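PDB 1RE5: 3-carboxy-cis,cis-muconate cycloisomerase from Pseudomonas putida, which is a tetrameric, mainly helical enzyme of the fumarase/aspartase (lyase) superfamily, whose subunits are built round long helices. Local coordinates for residues D[35-40]-D[52-57]; D[132-137]-D[443-448]; D[308-313]-D[317-322]. All coordinates share one frame; numbering follows the deposited sequence.

Interaction 1 (D[35-40]-D[52-57]); sequences LARAEA and AIEAAC
A bend at chi3 (-57°) in the otherwise straight outer chain of Arg37 turns its guanidinium toward the neighbouring helix and brings it to Glu54. Glu54 starts with CG opposite its carbonyl carbon (chi1 -62°) and continues extended, so that the two side chains cross at about a right angle. A single oxygen serves the salt bridge: Glu54 OE2 accepts from both Arg37 NE (2.8 Å) and Arg37 NH2 (3.1 Å). Both hydrogen bonds are weak in angle, and the guanidinium and carboxylate planes stand 50° apart. Beside this polar pair, the delta carbon of Ile53 reaches Ala36: Ile53 CD1 lies 3.5 Å from Ala36 CB. The small alanine leaves room for a long branched neighbour, and Ile53 also rests on Ile89 of helix 78-92. The contact thus joins the consecutive helices 21-40 and 47-56, with an apolar pair buried on one flank and a partly exposed charged pair on the other. Because both N-H groups point poorly at the oxygen they share, charge attraction probably contributes more to this bridge than well-directed hydrogen bonding does.

Interaction 2 (D[132-137]-D[443-448]); sequences LADTLS and SEHQRF
The imidazole of His445 lies against three residues of segment 132-137. Over one face is the carbonyl oxygen of Ala133, 3.8 Å above the ring plane and displaced toward the rim; at the edge, in the ring plane, is Asp134 OD1. That edge carries the one hydrogen bond of the contact: His445 NE2 donates its N-H to Asp134 OD1 at 3.0 Å, with an angle of 146° at the hydrogen. The carboxylate stands almost perpendicular to the ring, and its OD1 is met from above the carboxylate plane. The histidine can reach across because its CG lies opposite the backbone N (chi1 162°), which points the ring at the other helix.

Helix 106-142 is one of the long helices at the heart of the subunit in this superfamily, and the C-terminal helix 434-449 packs along it, the two short segments running roughly antiparallel (147°) with their axes 10.8 Å apart. Leu132 and Leu136 turn elsewhere, to helices 162-187 and 319-347, leaving the small residues to meet the ring. Ala133 CB touches His445 CE1 at 3.6 Å, and Ser137 brings both CB and OG to 3.7 Å from His445 CD2. Small side chains suit these two places, since the ring of His445 spans the distance between the two helices. Asp134 is exposed, whereas the histidine is buried; the carboxylate supplies an acceptor for the ring N-H, and its charge probably polarises the imidazole.

Interaction 3 (D[308-313]-D[317-322]); sequences AMPQEH and LGLWHA
Leu319 projects into the bend formed by Ala308, Pro310 and Gln311. It crosses the proline ring at about a right angle, with Leu319 CD1 4.1 Å from Pro310 CG, but the same methyl comes closer to the backbone, Leu319 CD1 lying 3.5 Å from Pro310 O. Leu319 CB and Ala308 CB are 4.2 Å apart, a separation that a small methyl side chain permits. Gln311 slides past Leu319 in the opposite sense, extended beyond CG, and carries its amide on to Trp320: Gln311 NE2 lies 3.4 Å from Trp320 CA, and the amide and indole planes are 68° apart. The amide is tied back to its own loop, Gln311 NE2 donating to Ala308 O at 3.0 Å, with a weak second bond to Glu323.

This is the loop joining helices 286-307 and 319-347. Pro310 centres an inverse gamma turn, closed by Gln311 N to Met309 O at 2.6 Å, and Gly318 has a positive phi (96°) whose backbone angles demand glycine just before the second helix. Glu312 bends at chi2 and crosses Leu317 at a slant, Glu312 OE1 approaching Leu317 CD1 to 3.7 Å, while the same OE1 is hydrogen-bonded to Ser316. The loop is also held from outside: Lys249 of the second subunit bonds the carbonyl oxygens of Gln311 and His313, and Leu317 packs on Ile292 of the third subunit.

The three contacts are spread along an elongated subunit and do not touch. The centre of interaction 1 is about 36 Å from the centre of the chain, that of interaction 2 about 15 Å and that of interaction 3, on the opposite side from interaction 2, about 26 Å. Interactions 1 and 3 are nearest to each other, centre to centre about 30 Å, whereas interaction 2 is about 40 Å from interaction 3 and 44 Å from interaction 1. Along the chain, interaction 3 falls between the two segments of interaction 2. It also adjoins the 2,3-dihydroxy-1,4-dithiobutane pocket: Ala307 directly precedes Ala308, and Leu319 packs on Thr296 of the third subunit, a position that lines such a pocket.

Interaction 1 (D[35-40]-D[52-57])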
ATOM      1  N   LEU D  35      -7.315 -35.856  11.555  1.00 34.73           N
ATOM      2  CA  LEU D  35      -8.528 -36.183  10.785  1.00 34.48           C
ATOM      3  C   LEU D  35      -8.871 -37.661  10.945  1.00 36.68           C
ATOM      4  O   LEU D  35      -9.992 -38.015  11.317  1.00 37.28           O
ATOM      5  CB  LEU D  35      -8.323 -35.893   9.288  1.00 31.53           C
ATOM      6  CG  LEU D  35      -9.477 -35.301   8.452  1.00 30.17           C
ATOM      7  CD1 LEU D  35      -9.373 -35.834   7.046  1.00 29.02           C
ATOM      8  CD2 LEU D  35     -10.834 -35.656   9.012  1.00 28.11           C
ATOM      9  N   ALA D  36      -7.899 -38.520  10.646  1.00 38.40           N
ATOM     10  CA  ALA D  36      -8.072 -39.964  10.757  1.00 39.94           C
ATOM     11  C   ALA D  36      -8.549 -40.329  12.170  1.00 42.15           C
ATOM     12  O   ALA D  36      -9.518 -41.075  12.357  1.00 41.93           O
ATOM     13  CB  ALA D  36      -6.750 -40.663  10.444  1.00 37.94           C
ATOM     14  N   ARG D  37      -7.857 -39.779  13.159  1.00 44.26           N
ATOM     15  CA  ARG D  37      -8.165 -40.007  14.560  1.00 45.77           C
ATOM     16  C   ARG D  37      -9.626 -39.649  14.859  1.00 47.10           C
ATOM     17  O   ARG D  37     -10.362 -40.431  15.469  1.00 47.98           O
ATOM     18  CB  ARG D  37      -7.231 -39.147  15.409  1.00 46.46           C
ATOM     19  CG  ARG D  37      -6.808 -39.740  16.732  1.00 49.12           C
ATOM     20  CD  ARG D  37      -5.813 -38.801  17.399  1.00 51.99           C
ATOM     21  NE  ARG D  37      -4.657 -38.543  16.540  1.00 55.03           N
ATOM     22  CZ  ARG D  37      -4.003 -37.380  16.476  1.00 56.36           C
ATOM     23  NH1 ARG D  37      -4.388 -36.346  17.222  1.00 55.44           N
ATOM     24  NH2 ARG D  37      -2.954 -37.248  15.667  1.00 56.32           N
ATOM     25  N   ALA D  38     -10.051 -38.472  14.414  1.00 47.47           N
ATOM     26  CA  ALA D  38     -11.409 -38.012  14.683  1.00 48.32           C
ATOM     27  C   ALA D  38     -12.472 -38.804  13.952  1.00 49.06           C
ATOM     28  O   ALA D  38     -13.568 -39.003  14.469  1.00 51.03           O
ATOM     29  CB  ALA D  38     -11.544 -36.523  14.338  1.00 47.69           C
ATOM     30  N   GLU D  39     -12.163 -39.252  12.746  1.00 49.44           N
ATOM     31  CA  GLU D  39     -13.146 -40.003  11.981  1.00 49.93           C
ATOM     32  C   GLU D  39     -13.232 -41.447  12.472  1.00 51.13           C
ATOM     33  O   GLU D  39     -14.282 -42.094  12.357  1.00 51.57           O
ATOM     34  CB  GLU D  39     -12.805 -39.942  10.489  1.00 48.18           C
ATOM     35  CG  GLU D  39     -12.806 -38.519   9.953  1.00 45.89           C
ATOM     36  CD  GLU D  39     -12.589 -38.449   8.459  1.00 46.02           C
ATOM     37  OE1 GLU D  39     -11.585 -39.020   7.970  1.00 46.49           O
ATOM     38  OE2 GLU D  39     -13.420 -37.814   7.775  1.00 44.94           O
ATOM     39  N   ALA D  40     -12.130 -41.944  13.036  1.00 51.01           N
ATOM     40  CA  ALA D  40     -12.103 -43.304  13.558  1.00 50.75           C
ATOM     41  C   ALA D  40     -13.096 -43.394  14.714  1.00 50.96           C
ATOM     42  O   ALA D  40     -13.896 -44.323  14.791  1.00 50.86           O
ATOM     43  CB  ALA D  40     -10.708 -43.652  14.043  1.00 50.33           C
ATOM     44  N   ALA D  52      -1.354 -46.260  11.089  1.00 50.90           N
ATOM     45  CA  ALA D  52      -0.551 -46.221   9.865  1.00 51.10           C
ATOM     46  C   ALA D  52      -0.330 -44.782   9.402  1.00 50.86           C
ATOM     47  O   ALA D  52       0.792 -44.380   9.086  1.00 50.61           O
ATOM     48  CB  ALA D  52      -1.240 -47.014   8.762  1.00 51.15           C
ATOM     49  N   ILE D  53      -1.418 -44.023   9.368  1.00 50.26           N
ATOM     50  CA  ILE D  53      -1.394 -42.629   8.961  1.00 49.57           C
ATOM     51  C   ILE D  53      -0.487 -41.779   9.858  1.00 49.61           C
ATOM     52  O   ILE D  53       0.418 -41.105   9.361  1.00 49.63           O
ATOM     53  CB  ILE D  53      -2.825 -42.059   8.961  1.00 49.38           C
ATOM     54  CG1 ILE D  53      -3.632 -42.733   7.848  1.00 48.75           C
ATOM     55  CG2 ILE D  53      -2.797 -40.546   8.783  1.00 49.63           C
ATOM     56  CD1 ILE D  53      -5.110 -42.401   7.866  1.00 49.74           C
ATOM     57  N   GLU D  54      -0.717 -41.814  11.169  1.00 49.11           N
ATOM     58  CA  GLU D  54       0.099 -41.033  12.101  1.00 49.32           C
ATOM     59  C   GLU D  54       1.590 -41.285  11.924  1.00 49.11           C
ATOM     60  O   GLU D  54       2.407 -40.380  12.098  1.00 50.47           O
ATOM     61  CB  GLU D  54      -0.283 -41.342  13.544  1.00 49.90           C
ATOM     62  CG  GLU D  54      -1.709 -40.996  13.885  1.00 53.27           C
ATOM     63  CD  GLU D  54      -2.026 -41.226  15.350  1.00 55.43           C
ATOM     64  OE1 GLU D  54      -1.790 -42.353  15.843  1.00 56.87           O
ATOM     65  OE2 GLU D  54      -2.514 -40.278  16.008  1.00 56.15           O
ATOM     66  N   ALA D  55       1.945 -42.516  11.575  1.00 48.11           N
ATOM     67  CA  ALA D  55       3.341 -42.888  11.376  1.00 46.36           C
ATOM     68  C   ALA D  55       3.943 -42.171  10.178  1.00 45.71           C
ATOM     69  O   ALA D  55       5.149 -41.942  10.122  1.00 45.81           O
ATOM     70  CB  ALA D  55       3.448 -44.393  11.178  1.00 45.75           C
ATOM     71  N   ALA D  56       3.098 -41.821   9.215  1.00 45.30           N
ATOM     72  CA  ALA D  56       3.560 -41.143   8.011  1.00 44.23           C
ATOM     73  C   ALA D  56       3.400 -39.619   8.072  1.00 43.78           C
ATOM     74  O   ALA D  56       3.854 -38.908   7.177  1.00 43.81           O
ATOM     75  CB  ALA D  56       2.825 -41.702   6.801  1.00 43.07           C
ATOM     76  N   CYS D  57       2.758 -39.117   9.123  1.00 43.25           N
ATOM     77  CA  CYS D  57       2.555 -37.678   9.269  1.00 43.02           C
ATOM     78  C   CYS D  57       3.732 -36.970   9.952  1.00 42.44           C
ATOM     79  O   CYS D  57       3.573 -36.306  10.978  1.00 41.98           O
ATOM     80  CB  CYS D  57       1.253 -37.406  10.030  1.00 42.99           C
ATOM     81  SG  CYS D  57      -0.243 -37.722   9.044  1.00 45.39           S
TER

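Interaction 2 (D[132-137]-D[443-448])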
ATOM      1  N   LEU D 132       9.689  -7.884  26.545  1.00 26.22           N
ATOM      2  CA  LEU D 132      10.014  -6.513  26.183  1.00 25.58           C
ATOM      3  C   LEU D 132       9.295  -5.484  27.063  1.00 25.88           C
ATOM      4  O   LEU D 132       9.894  -4.499  27.483  1.00 27.38           O
ATOM      5  CB  LEU D 132       9.673  -6.269  24.707  1.00 25.12           C
ATOM      6  CG  LEU D 132       9.916  -4.868  24.125  1.00 25.11           C
ATOM      7  CD1 LEU D 132      11.404  -4.507  24.135  1.00 23.19           C
ATOM      8  CD2 LEU D 132       9.374  -4.836  22.722  1.00 24.08           C
ATOM      9  N   ALA D 133       8.018  -5.706  27.344  1.00 25.63           N
ATOM     10  CA  ALA D 133       7.264  -4.782  28.181  1.00 26.24           C
ATOM     11  C   ALA D 133       7.846  -4.731  29.593  1.00 26.84           C
ATOM     12  O   ALA D 133       7.883  -3.668  30.217  1.00 26.27           O
ATOM     13  CB  ALA D 133       5.802  -5.196  28.233  1.00 25.85           C
ATOM     14  N   ASP D 134       8.298  -5.878  30.095  1.00 28.54           N
ATOM     15  CA  ASP D 134       8.887  -5.938  31.429  1.00 30.12           C
ATOM     16  C   ASP D 134      10.125  -5.060  31.507  1.00 30.17           C
ATOM     17  O   ASP D 134      10.198  -4.137  32.333  1.00 28.41           O
ATOM     18  CB  ASP D 134       9.273  -7.376  31.802  1.00 32.47           C
ATOM     19  CG  ASP D 134       8.110  -8.168  32.411  1.00 35.63           C
ATOM     20  OD1 ASP D 134       7.308  -7.576  33.171  1.00 36.08           O
ATOM     21  OD2 ASP D 134       8.010  -9.390  32.144  1.00 36.63           O
ATOM     22  N   THR D 135      11.088  -5.336  30.629  1.00 30.14           N
ATOM     23  CA  THR D 135      12.329  -4.581  30.636  1.00 31.26           C
ATOM     24  C   THR D 135      12.105  -3.109  30.344  1.00 30.63           C
ATOM     25  O   THR D 135      12.822  -2.249  30.869  1.00 31.78           O
ATOM     26  CB  THR D 135      13.370  -5.152  29.633  1.00 31.24           C
ATOM     27  OG1 THR D 135      13.541  -4.241  28.548  1.00 32.53           O
ATOM     28  CG2 THR D 135      12.935  -6.491  29.103  1.00 31.19           C
ATOM     29  N   LEU D 136      11.110  -2.816  29.517  1.00 29.84           N
ATOM     30  CA  LEU D 136      10.799  -1.432  29.168  1.00 29.37           C
ATOM     31  C   LEU D 136      10.219  -0.743  30.389  1.00 28.82           C
ATOM     32  O   LEU D 136      10.430   0.449  30.614  1.00 26.65           O
ATOM     33  CB  LEU D 136       9.787  -1.406  28.035  1.00 30.00           C
ATOM     34  CG  LEU D 136      10.035  -0.448  26.890  1.00 28.89           C
ATOM     35  CD1 LEU D 136      11.480  -0.512  26.460  1.00 28.73           C
ATOM     36  CD2 LEU D 136       9.109  -0.846  25.748  1.00 30.81           C
ATOM     37  N   SER D 137       9.489  -1.525  31.178  1.00 29.41           N
ATOM     38  CA  SER D 137       8.864  -1.050  32.402  1.00 29.62           C
ATOM     39  C   SER D 137       9.916  -0.610  33.423  1.00 28.80           C
ATOM     40  O   SER D 137       9.765   0.420  34.075  1.00 28.78           O
ATOM     41  CB  SER D 137       8.013  -2.162  32.999  1.00 29.80           C
ATOM     42  OG  SER D 137       7.582  -1.797  34.292  1.00 33.78           O
ATOM     43  N   SER D 443       1.875   0.919  36.069  1.00 33.64           N
ATOM     44  CA  SER D 443       0.769   0.389  36.856  1.00 35.85           C
ATOM     45  C   SER D 443      -0.090  -0.535  35.987  1.00 36.49           C
ATOM     46  O   SER D 443      -0.296  -1.703  36.301  1.00 36.65           O
ATOM     47  CB  SER D 443      -0.077   1.547  37.377  1.00 35.93           C
ATOM     48  OG  SER D 443      -1.172   1.067  38.123  1.00 40.70           O
ATOM     49  N   GLU D 444      -0.583   0.007  34.883  1.00 37.57           N
ATOM     50  CA  GLU D 444      -1.411  -0.739  33.956  1.00 39.07           C
ATOM     51  C   GLU D 444      -0.699  -1.990  33.428  1.00 38.34           C
ATOM     52  O   GLU D 444      -1.330  -3.013  33.164  1.00 37.70           O
ATOM     53  CB  GLU D 444      -1.793   0.176  32.807  1.00 41.41           C
ATOM     54  CG  GLU D 444      -3.108  -0.159  32.200  1.00 48.64           C
ATOM     55  CD  GLU D 444      -3.510   0.848  31.156  1.00 53.00           C
ATOM     56  OE1 GLU D 444      -2.846   0.903  30.085  1.00 56.02           O
ATOM     57  OE2 GLU D 444      -4.487   1.589  31.417  1.00 55.24           O
ATOM     58  N   HIS D 445       0.614  -1.898  33.263  1.00 38.40           N
ATOM     59  CA  HIS D 445       1.407  -3.025  32.788  1.00 38.46           C
ATOM     60  C   HIS D 445       1.358  -4.157  33.815  1.00 39.72           C
ATOM     61  O   HIS D 445       1.292  -5.326  33.449  1.00 39.64           O
ATOM     62  CB  HIS D 445       2.864  -2.589  32.546  1.00 35.64           C
ATOM     63  CG  HIS D 445       3.835  -3.729  32.471  1.00 32.57           C
ATOM     64  ND1 HIS D 445       3.821  -4.660  31.454  1.00 32.78           N
ATOM     65  CD2 HIS D 445       4.828  -4.106  33.311  1.00 31.64           C
ATOM     66  CE1 HIS D 445       4.764  -5.561  31.672  1.00 31.42           C
ATOM     67  NE2 HIS D 445       5.388  -5.248  32.792  1.00 30.49           N
ATOM     68  N   GLN D 446       1.395  -3.813  35.099  1.00 41.77           N
ATOM     69  CA  GLN D 446       1.349  -4.834  36.136  1.00 46.00           C
ATOM     70  C   GLN D 446      -0.066  -5.380  36.288  1.00 48.16           C
ATOM     71  O   GLN D 446      -0.238  -6.549  36.625  1.00 48.62           O
ATOM     72  CB  GLN D 446       1.850  -4.278  37.468  1.00 47.56           C
ATOM     73  CG  GLN D 446       3.211  -3.603  37.358  1.00 51.32           C
ATOM     74  CD  GLN D 446       3.782  -3.136  38.695  1.00 53.05           C
ATOM     75  OE1 GLN D 446       3.114  -2.447  39.482  1.00 54.22           O
ATOM     76  NE2 GLN D 446       5.036  -3.496  38.947  1.00 53.39           N
ATOM     77  N   ARG D 447      -1.072  -4.539  36.035  1.00 50.80           N
ATOM     78  CA  ARG D 447      -2.481  -4.949  36.115  1.00 53.49           C
ATOM     79  C   ARG D 447      -2.732  -6.040  35.074  1.00 54.85           C
ATOM     80  O   ARG D 447      -3.304  -7.083  35.373  1.00 54.50           O
ATOM     81  CB  ARG D 447      -3.430  -3.778  35.793  1.00 55.36           C
ATOM     82  CG  ARG D 447      -3.332  -2.538  36.686  1.00 59.38           C
ATOM     83  CD  ARG D 447      -3.992  -2.741  38.044  1.00 61.30           C
ATOM     84  NE  ARG D 447      -3.266  -3.708  38.858  1.00 63.87           N
ATOM     85  CZ  ARG D 447      -2.039  -3.512  39.335  1.00 65.58           C
ATOM     86  NH1 ARG D 447      -1.390  -2.379  39.085  1.00 65.55           N
ATOM     87  NH2 ARG D 447      -1.457  -4.454  40.064  1.00 67.21           N
ATOM     88  N   PHE D 448      -2.305  -5.773  33.841  1.00 57.81           N
ATOM     89  CA  PHE D 448      -2.480  -6.707  32.727  1.00 59.19           C
ATOM     90  C   PHE D 448      -1.992  -8.088  33.090  1.00 62.26           C
ATOM     91  O   PHE D 448      -2.710  -9.070  32.900  1.00 62.74           O
ATOM     92  CB  PHE D 448      -1.713  -6.243  31.487  1.00 55.43           C
ATOM     93  CG  PHE D 448      -1.891  -7.151  30.298  1.00 51.48           C
ATOM     94  CD1 PHE D 448      -3.008  -7.028  29.473  1.00 49.34           C
ATOM     95  CD2 PHE D 448      -0.979  -8.167  30.040  1.00 49.00           C
ATOM     96  CE1 PHE D 448      -3.214  -7.906  28.416  1.00 47.54           C
ATOM     97  CE2 PHE D 448      -1.179  -9.048  28.986  1.00 47.98           C
ATOM     98  CZ  PHE D 448      -2.299  -8.919  28.173  1.00 46.90           C
TER

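Interaction 3 (D[308-313]-D[317-322])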
ATOM      1  N   ALA D 308      -6.875  -8.783  -0.692  1.00 21.06           N
ATOM      2  CA  ALA D 308      -7.292 -10.121  -1.092  1.00 20.32           C
ATOM      3  C   ALA D 308      -8.547 -10.624  -0.389  1.00 20.90           C
ATOM      4  O   ALA D 308      -8.878 -11.801  -0.491  1.00 21.91           O
ATOM      5  CB  ALA D 308      -6.146 -11.100  -0.875  1.00 19.08           C
ATOM      6  N   MET D 309      -9.258  -9.744   0.308  1.00 20.82           N
ATOM      7  CA  MET D 309     -10.466 -10.160   1.014  1.00 19.90           C
ATOM      8  C   MET D 309     -11.719 -10.465   0.184  1.00 21.17           C
ATOM      9  O   MET D 309     -12.491 -11.369   0.533  1.00 22.18           O
ATOM     10  CB  MET D 309     -10.831  -9.136   2.076  1.00 19.25           C
ATOM     11  CG  MET D 309     -10.007  -9.254   3.331  1.00 21.48           C
ATOM     12  SD  MET D 309     -10.641  -8.195   4.635  1.00 22.84           S
ATOM     13  CE  MET D 309     -11.999  -9.160   5.273  1.00 19.29           C
ATOM     14  N   PRO D 310     -11.956  -9.727  -0.916  1.00 20.14           N
ATOM     15  CA  PRO D 310     -13.168 -10.036  -1.688  1.00 19.82           C
ATOM     16  C   PRO D 310     -13.058 -11.316  -2.524  1.00 19.54           C
ATOM     17  O   PRO D 310     -13.203 -11.294  -3.748  1.00 18.24           O
ATOM     18  CB  PRO D 310     -13.351  -8.781  -2.532  1.00 19.27           C
ATOM     19  CG  PRO D 310     -11.933  -8.401  -2.829  1.00 18.70           C
ATOM     20  CD  PRO D 310     -11.236  -8.578  -1.493  1.00 18.37           C
ATOM     21  N   GLN D 311     -12.817 -12.436  -1.845  1.00 20.99           N
ATOM     22  CA  GLN D 311     -12.661 -13.733  -2.504  1.00 22.91           C
ATOM     23  C   GLN D 311     -14.016 -14.287  -2.937  1.00 24.05           C
ATOM     24  O   GLN D 311     -14.941 -14.407  -2.129  1.00 24.52           O
ATOM     25  CB  GLN D 311     -11.939 -14.703  -1.566  1.00 22.44           C
ATOM     26  CG  GLN D 311     -10.686 -14.096  -0.946  1.00 22.22           C
ATOM     27  CD  GLN D 311      -9.733 -15.127  -0.366  1.00 23.75           C
ATOM     28  OE1 GLN D 311     -10.142 -16.230   0.003  1.00 27.04           O
ATOM     29  NE2 GLN D 311      -8.456 -14.764  -0.263  1.00 21.39           N
ATOM     30  N   GLU D 312     -14.115 -14.632  -4.219  1.00 25.48           N
ATOM     31  CA  GLU D 312     -15.373 -15.102  -4.793  1.00 26.79           C
ATOM     32  C   GLU D 312     -15.896 -16.471  -4.412  1.00 26.27           C
ATOM     33  O   GLU D 312     -15.148 -17.457  -4.336  1.00 27.24           O
ATOM     34  CB  GLU D 312     -15.316 -15.013  -6.324  1.00 27.60           C
ATOM     35  CG  GLU D 312     -13.986 -14.513  -6.853  1.00 32.16           C
ATOM     36  CD  GLU D 312     -12.971 -15.615  -6.993  1.00 32.45           C
ATOM     37  OE1 GLU D 312     -11.785 -15.309  -7.254  1.00 34.94           O
ATOM     38  OE2 GLU D 312     -13.371 -16.785  -6.860  1.00 32.86           O
ATOM     39  N   HIS D 313     -17.203 -16.503  -4.169  1.00 24.55           N
ATOM     40  CA  HIS D 313     -17.919 -17.721  -3.859  1.00 23.55           C
ATOM     41  C   HIS D 313     -17.314 -18.654  -2.813  1.00 24.45           C
ATOM     42  O   HIS D 313     -16.917 -18.215  -1.727  1.00 25.01           O
ATOM     43  CB  HIS D 313     -18.147 -18.475  -5.161  1.00 22.52           C
ATOM     44  CG  HIS D 313     -19.013 -17.737  -6.131  1.00 21.91           C
ATOM     45  ND1 HIS D 313     -20.223 -17.178  -5.771  1.00 22.71           N
ATOM     46  CD2 HIS D 313     -18.873 -17.509  -7.457  1.00 22.17           C
ATOM     47  CE1 HIS D 313     -20.793 -16.643  -6.836  1.00 22.51           C
ATOM     48  NE2 HIS D 313     -19.994 -16.831  -7.873  1.00 24.30           N
ATOM     49  N   LEU D 317      -9.502 -18.017  -6.647  1.00 24.49           N
ATOM     50  CA  LEU D 317      -8.168 -18.276  -7.183  1.00 24.57           C
ATOM     51  C   LEU D 317      -7.449 -16.949  -7.392  1.00 24.84           C
ATOM     52  O   LEU D 317      -8.050 -15.971  -7.848  1.00 26.02           O
ATOM     53  CB  LEU D 317      -8.241 -19.071  -8.500  1.00 24.97           C
ATOM     54  CG  LEU D 317      -8.860 -18.546  -9.802  1.00 25.87           C
ATOM     55  CD1 LEU D 317     -10.000 -17.612  -9.473  1.00 28.37           C
ATOM     56  CD2 LEU D 317      -7.836 -17.825 -10.630  1.00 26.22           C
ATOM     57  N   GLY D 318      -6.169 -16.909  -7.039  1.00 24.17           N
ATOM     58  CA  GLY D 318      -5.405 -15.685  -7.184  1.00 23.24           C
ATOM     59  C   GLY D 318      -5.375 -14.936  -5.866  1.00 23.69           C
ATOM     60  O   GLY D 318      -4.324 -14.827  -5.224  1.00 24.64           O
ATOM     61  N   LEU D 319      -6.531 -14.424  -5.445  1.00 23.08           N
ATOM     62  CA  LEU D 319      -6.619 -13.688  -4.186  1.00 21.63           C
ATOM     63  C   LEU D 319      -6.177 -14.558  -3.015  1.00 22.70           C
ATOM     64  O   LEU D 319      -5.416 -14.115  -2.144  1.00 23.80           O
ATOM     65  CB  LEU D 319      -8.048 -13.185  -3.949  1.00 19.87           C
ATOM     66  CG  LEU D 319      -8.648 -12.262  -5.024  1.00 19.20           C
ATOM     67  CD1 LEU D 319      -9.813 -11.495  -4.423  1.00 17.71           C
ATOM     68  CD2 LEU D 319      -7.594 -11.281  -5.540  1.00 19.19           C
ATOM     69  N   TRP D 320      -6.646 -15.800  -2.995  1.00 22.62           N
ATOM     70  CA  TRP D 320      -6.270 -16.722  -1.935  1.00 21.56           C
ATOM     71  C   TRP D 320      -4.786 -17.053  -2.035  1.00 20.77           C
ATOM     72  O   TRP D 320      -4.094 -17.128  -1.026  1.00 20.33           O
ATOM     73  CB  TRP D 320      -7.104 -17.988  -2.042  1.00 23.76           C
ATOM     74  CG  TRP D 320      -6.698 -19.089  -1.109  1.00 26.10           C
ATOM     75  CD1 TRP D 320      -6.355 -18.970   0.211  1.00 25.62           C
ATOM     76  CD2 TRP D 320      -6.681 -20.498  -1.404  1.00 26.10           C
ATOM     77  NE1 TRP D 320      -6.131 -20.214   0.754  1.00 26.93           N
ATOM     78  CE2 TRP D 320      -6.326 -21.169  -0.214  1.00 27.01           C
ATOM     79  CE3 TRP D 320      -6.936 -21.252  -2.557  1.00 25.47           C
ATOM     80  CZ2 TRP D 320      -6.219 -22.569  -0.143  1.00 26.71           C
ATOM     81  CZ3 TRP D 320      -6.830 -22.638  -2.488  1.00 25.75           C
ATOM     82  CH2 TRP D 320      -6.474 -23.280  -1.287  1.00 25.97           C
ATOM     83  N   HIS D 321      -4.291 -17.243  -3.255  1.00 20.60           N
ATOM     84  CA  HIS D 321      -2.883 -17.555  -3.451  1.00 19.87           C
ATOM     85  C   HIS D 321      -2.013 -16.423  -2.919  1.00 20.50           C
ATOM     86  O   HIS D 321      -0.937 -16.664  -2.392  1.00 21.16           O
ATOM     87  CB  HIS D 321      -2.585 -17.769  -4.931  1.00 21.33           C
ATOM     88  CG  HIS D 321      -3.227 -18.992  -5.515  1.00 24.26           C
ATOM     89  ND1 HIS D 321      -4.593 -19.125  -5.657  1.00 24.63           N
ATOM     90  CD2 HIS D 321      -2.683 -20.128  -6.023  1.00 24.62           C
ATOM     91  CE1 HIS D 321      -4.862 -20.287  -6.231  1.00 24.68           C
ATOM     92  NE2 HIS D 321      -3.721 -20.914  -6.465  1.00 24.41           N
ATOM     93  N   ALA D 322      -2.484 -15.183  -3.050  1.00 20.66           N
ATOM     94  CA  ALA D 322      -1.736 -14.018  -2.575  1.00 19.76           C
ATOM     95  C   ALA D 322      -1.453 -14.023  -1.061  1.00 20.93           C
ATOM     96  O   ALA D 322      -0.520 -13.370  -0.603  1.00 22.79           O
ATOM     97  CB  ALA D 322      -2.480 -12.746  -2.946  1.00 17.26           C
TER